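Local structure of putative XRE-family transcriptional regulator (Rhodococcus sp., 2OFY) at residues G38-V41 and E42-R45; P5-A8 and E9-E12. The protein probably binds DNA through a helix-turn-helix domain of the XRE family, and so is thought to act as a regulator of transcription. One frame throughout, in Å; residues are numbered along the deposited sequence.

Interaction 1: residues G38-V41 and E42-R45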
loop_
_atom_site.group_PDB
_atom_site.type_symbol
_atom_site.label_atom_id
_atom_site.label_comp_id
_atom_site.label_asym_id
_atom_site.label_seq_id
_atom_site.Cartn_x
_atom_site.Cartn_y
_atom_site.Cartn_z
ATOM N N GLY A 38 5.461 3.180 14.435
ATOM C CA GLY A 38 5.767 1.821 14.907
ATOM C C GLY A 38 6.781 1.084 14.037
ATOM O O GLY A 38 6.739 -0.175 13.909
ATOM N N ILE A 39 7.750 1.809 13.509
ATOM C CA ILE A 39 8.770 1.162 12.684
ATOM C C ILE A 39 10.172 1.554 13.124
ATOM O O ILE A 39 10.327 2.425 14.003
ATOM C CB ILE A 39 8.573 1.504 11.195
ATOM C CG1 ILE A 39 8.753 3.014 10.930
ATOM C CG2 ILE A 39 7.194 0.965 10.682
ATOM C CD1 ILE A 39 8.832 3.380 9.380
ATOM N N SER A 40 11.201 0.936 12.544
ATOM C CA SER A 40 12.555 1.355 12.901
ATOM C C SER A 40 12.994 2.555 12.079
ATOM O O SER A 40 12.485 2.781 10.970
ATOM C CB SER A 40 13.553 0.237 12.658
ATOM O OG SER A 40 13.549 -0.120 11.289
ATOM N N VAL A 41 13.997 3.268 12.601
ATOM C CA VAL A 41 14.582 4.382 11.804
ATOM C C VAL A 41 15.227 3.789 10.537
ATOM O O VAL A 41 15.111 4.384 9.436
ATOM C CB VAL A 41 15.594 5.196 12.607
ATOM C CG1 VAL A 41 16.579 5.945 11.687
ATOM C CG2 VAL A 41 14.864 6.151 13.524
ATOM N N GLU A 42 15.864 2.620 10.686
ATOM C CA GLU A 42 16.405 1.958 9.508
ATOM C C GLU A 42 15.361 1.729 8.420
ATOM O O GLU A 42 15.615 2.019 7.259
ATOM C CB GLU A 42 17.213 0.665 9.818
ATOM C CG GLU A 42 18.725 1.000 9.854
ATOM C CD GLU A 42 19.097 2.173 8.912
ATOM O OE1 GLU A 42 19.769 3.140 9.374
ATOM O OE2 GLU A 42 18.650 2.160 7.725
ATOM N N THR A 43 14.184 1.251 8.795
ATOM C CA THR A 43 13.113 1.066 7.817
ATOM C C THR A 43 12.691 2.399 7.167
ATOM O O THR A 43 12.581 2.476 5.925
ATOM C CB THR A 43 11.954 0.214 8.437
ATOM O OG1 THR A 43 12.444 -1.102 8.718
ATOM C CG2 THR A 43 10.725 0.217 7.533
ATOM N N LEU A 44 12.516 3.444 7.983
ATOM C CA LEU A 44 12.055 4.751 7.460
ATOM C C LEU A 44 13.119 5.298 6.499
ATOM O O LEU A 44 12.779 5.756 5.412
ATOM C CB LEU A 44 11.852 5.718 8.609
ATOM C CG LEU A 44 11.302 7.065 8.133
ATOM C CD1 LEU A 44 10.055 6.903 7.276
ATOM C CD2 LEU A 44 11.087 7.961 9.367
ATOM N N ARG A 45 14.391 5.183 6.880
ATOM C CA ARG A 45 15.491 5.606 6.015
ATOM C C ARG A 45 15.443 4.918 4.654
ATOM O O ARG A 45 15.606 5.547 3.620
ATOM C CB ARG A 45 16.845 5.319 6.684
ATOM C CG ARG A 45 18.031 5.844 5.872
ATOM C CD ARG A 45 19.373 5.518 6.520
ATOM N NE ARG A 45 19.371 5.696 7.973
ATOM C CZ ARG A 45 19.503 6.858 8.615
ATOM N NH1 ARG A 45 19.652 8.002 7.951
ATOM N NH2 ARG A 45 19.498 6.868 9.944
HETATM O O HOH W 1 10.660 -1.469 10.922
#
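Arg45 N donates to Val41 O in the shortest polar bond between the two segments, 2.8 Å long and nearly straight (170°). Just before it, Ser40 OG accepts from the backbone N-H of Thr43 at 2.9 Å, with an N-H...O angle of 157°, and so caps the first turn of helix 41-48 as its N-cap residue. The hydroxyl sits between the serine's own backbone N and carbonyl carbon (chi1 60°), a position from which it can turn back over the start of the helix. The Thr43 hydroxyl lies close by, with OG1 3.0 Å from Ser40 OG. A water accepts from Ser40 N at 3.0 Å and is also hydrogen-bonded to Thr43 OG1, so that it links the N-cap N-H to the Thr43 side chain. Leu44 N bonds to Ser40 O in the regular helical way.

Within the same first turns, Glu42 and Arg45, three residues apart, form a salt bridge. Arg45 was modelled in two conformers; in the one described, its NE reaches Glu42 OE1 at 2.9 Å on the syn side of the carboxylate.

Ile39 provides the apolar part: its CD1 meets Leu44 CB at 3.9 Å, the two side chains crossing at about a right angle, with Thr43 CG2 slightly farther off. Gly38, with positive phi, closes the preceding helix in a Schellman motif. The contact comprises the turn between helices 30-37 and 41-48 of the helix-turn-helix and the start of the second of them: Val41 and Leu44 pack back on helix 30-37, while Ile39 leans on Thr59 and Val63 of helix 57-66.

Interaction 2: residues P5-A8 and E9-E12; sequences PLTA and EELE
A capping box formed by Thr7 and Glu10 starts helix 8-25, each residue's side chain accepting from the other's backbone N-H. Thr7 OG1 accepts a hydrogen bond from Glu10 N at 3.1 Å, and Glu10 OE1 accepts one from Thr7 N at 2.9 Å with an N-H...O angle of 168°. The second donor comes from above the carboxylate plane, 38° out of it. Glu10 CG is anti to its carbonyl carbon (chi1 -70°) and the chain runs on extended, which carries the carboxylate back past the N-cap; on the way CG passes 3.3 Å from Thr7 OG1. The threonine methyl CG2 also rests near the acid, 3.5 Å from Glu10 OE1.

A water donates to both Glu10 OE1 and Pro5 O, extending the cap to the incoming chain. Leu6 slants across the glutamate chain, its CD2 3.9 Å from Glu10 CB, and its CD1 more loosely placed against Leu11 CB at 4.4 Å. With an alanine at Glu10, Thr7 N and the bridging water would probably be left without their carboxylate partner, and the residues before the helix would be freer to move.

Behind the box the backbone bonds Leu11 N to Thr7 O and Glu12 N to Ala8 O begin the regular helix. The contact is largely exposed and joins the N-terminal arm to the first turn of helix 8-25, the first helix of the chain, ahead of helix 30-37.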
loop_
_atom_site.group_PDB
_atom_site.type_symbol
_atom_site.label_atom_id
_atom_site.label_comp_id
_atom_site.label_asym_id
_atom_site.label_seq_id
_atom_site.Cartn_x
_atom_site.Cartn_y
_atom_site.Cartn_z
ATOM N N PRO A 5 14.373 -9.370 -10.334
ATOM C CA PRO A 5 14.731 -7.929 -10.330
ATOM C C PRO A 5 13.492 -7.058 -10.417
ATOM O O PRO A 5 12.473 -7.513 -10.971
ATOM C CB PRO A 5 15.524 -7.756 -11.627
ATOM C CG PRO A 5 15.716 -9.133 -12.198
ATOM C CD PRO A 5 14.613 -9.977 -11.654
ATOM N N LEU A 6 13.571 -5.838 -9.868
ATOM C CA LEU A 6 12.565 -4.837 -10.054
ATOM C C LEU A 6 12.628 -4.385 -11.485
ATOM O O LEU A 6 13.681 -4.434 -12.126
ATOM C CB LEU A 6 12.846 -3.601 -9.159
ATOM C CG LEU A 6 12.796 -3.780 -7.639
ATOM C CD1 LEU A 6 13.642 -2.756 -6.967
ATOM C CD2 LEU A 6 11.334 -3.740 -7.098
ATOM N N THR A 7 11.502 -3.894 -11.960
ATOM C CA THR A 7 11.455 -3.267 -13.255
ATOM C C THR A 7 11.858 -1.807 -13.041
ATOM O O THR A 7 11.840 -1.310 -11.900
ATOM C CB THR A 7 10.030 -3.383 -13.847
ATOM O OG1 THR A 7 9.153 -2.560 -13.084
ATOM C CG2 THR A 7 9.521 -4.866 -13.790
ATOM N N ALA A 8 12.214 -1.110 -14.127
ATOM C CA ALA A 8 12.553 0.306 -14.023
ATOM C C ALA A 8 11.381 1.065 -13.350
ATOM O O ALA A 8 11.570 1.871 -12.438
ATOM C CB ALA A 8 12.866 0.885 -15.396
ATOM N N GLU A 9 10.168 0.741 -13.784
ATOM C CA GLU A 9 8.959 1.393 -13.246
ATOM C C GLU A 9 8.760 1.174 -11.732
ATOM O O GLU A 9 8.416 2.117 -10.980
ATOM C CB GLU A 9 7.747 0.949 -14.086
ATOM C CG GLU A 9 7.863 1.350 -15.565
ATOM C CD GLU A 9 9.089 0.772 -16.350
ATOM O OE1 GLU A 9 9.259 -0.485 -16.518
ATOM O OE2 GLU A 9 9.892 1.613 -16.834
ATOM N N GLU A 10 8.988 -0.042 -11.255
ATOM C CA GLU A 10 8.906 -0.320 -9.831
ATOM C C GLU A 10 9.918 0.457 -8.978
ATOM O O GLU A 10 9.597 1.025 -7.937
ATOM C CB GLU A 10 9.037 -1.799 -9.568
ATOM C CG GLU A 10 7.786 -2.568 -10.071
ATOM C CD GLU A 10 8.017 -4.027 -10.266
ATOM O OE1 GLU A 10 9.191 -4.453 -10.302
ATOM O OE2 GLU A 10 7.010 -4.769 -10.395
ATOM N N LEU A 11 11.168 0.451 -9.432
ATOM C CA LEU A 11 12.201 1.180 -8.683
ATOM C C LEU A 11 11.876 2.652 -8.638
ATOM O O LEU A 11 11.964 3.312 -7.563
ATOM C CB LEU A 11 13.550 0.917 -9.355
ATOM C CG LEU A 11 14.734 1.745 -8.820
ATOM C CD1 LEU A 11 14.871 1.462 -7.314
ATOM C CD2 LEU A 11 16.038 1.491 -9.589
ATOM N N GLU A 12 11.487 3.189 -9.793
ATOM C CA GLU A 12 11.177 4.615 -9.853
ATOM C C GLU A 12 9.973 4.965 -8.955
ATOM O O GLU A 12 10.008 5.995 -8.271
ATOM C CB GLU A 12 10.934 5.028 -11.297
ATOM C CG GLU A 12 10.902 6.523 -11.500
ATOM C CD GLU A 12 10.748 6.892 -12.969
ATOM O OE1 GLU A 12 9.990 6.220 -13.715
ATOM O OE2 GLU A 12 11.425 7.842 -13.380
HETATM O O HOH W 2 9.910 -7.163 -9.855
#

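Overall arrangement
Interactions 1 and 2 are two helix starts of the same chemical kind: a hydroxyl residue at the N-cap accepts from the backbone N-H three residues on. They differ in what answers the cap. At 5-12 a glutamate returns a bond to the N-cap N-H, whereas at 38-45 a water accepts from that N-H and is also hydrogen-bonded to a threonine hydroxyl. Interaction 2 comes first in the chain and ends before interaction 1 begins; their centres are 22 Å apart and their nearest atoms about 12 Å apart, without touching. Interaction 1 opens the second helix of the helix-turn-helix, which in this family usually reads the DNA, whereas interaction 2 starts the first helix of the chain.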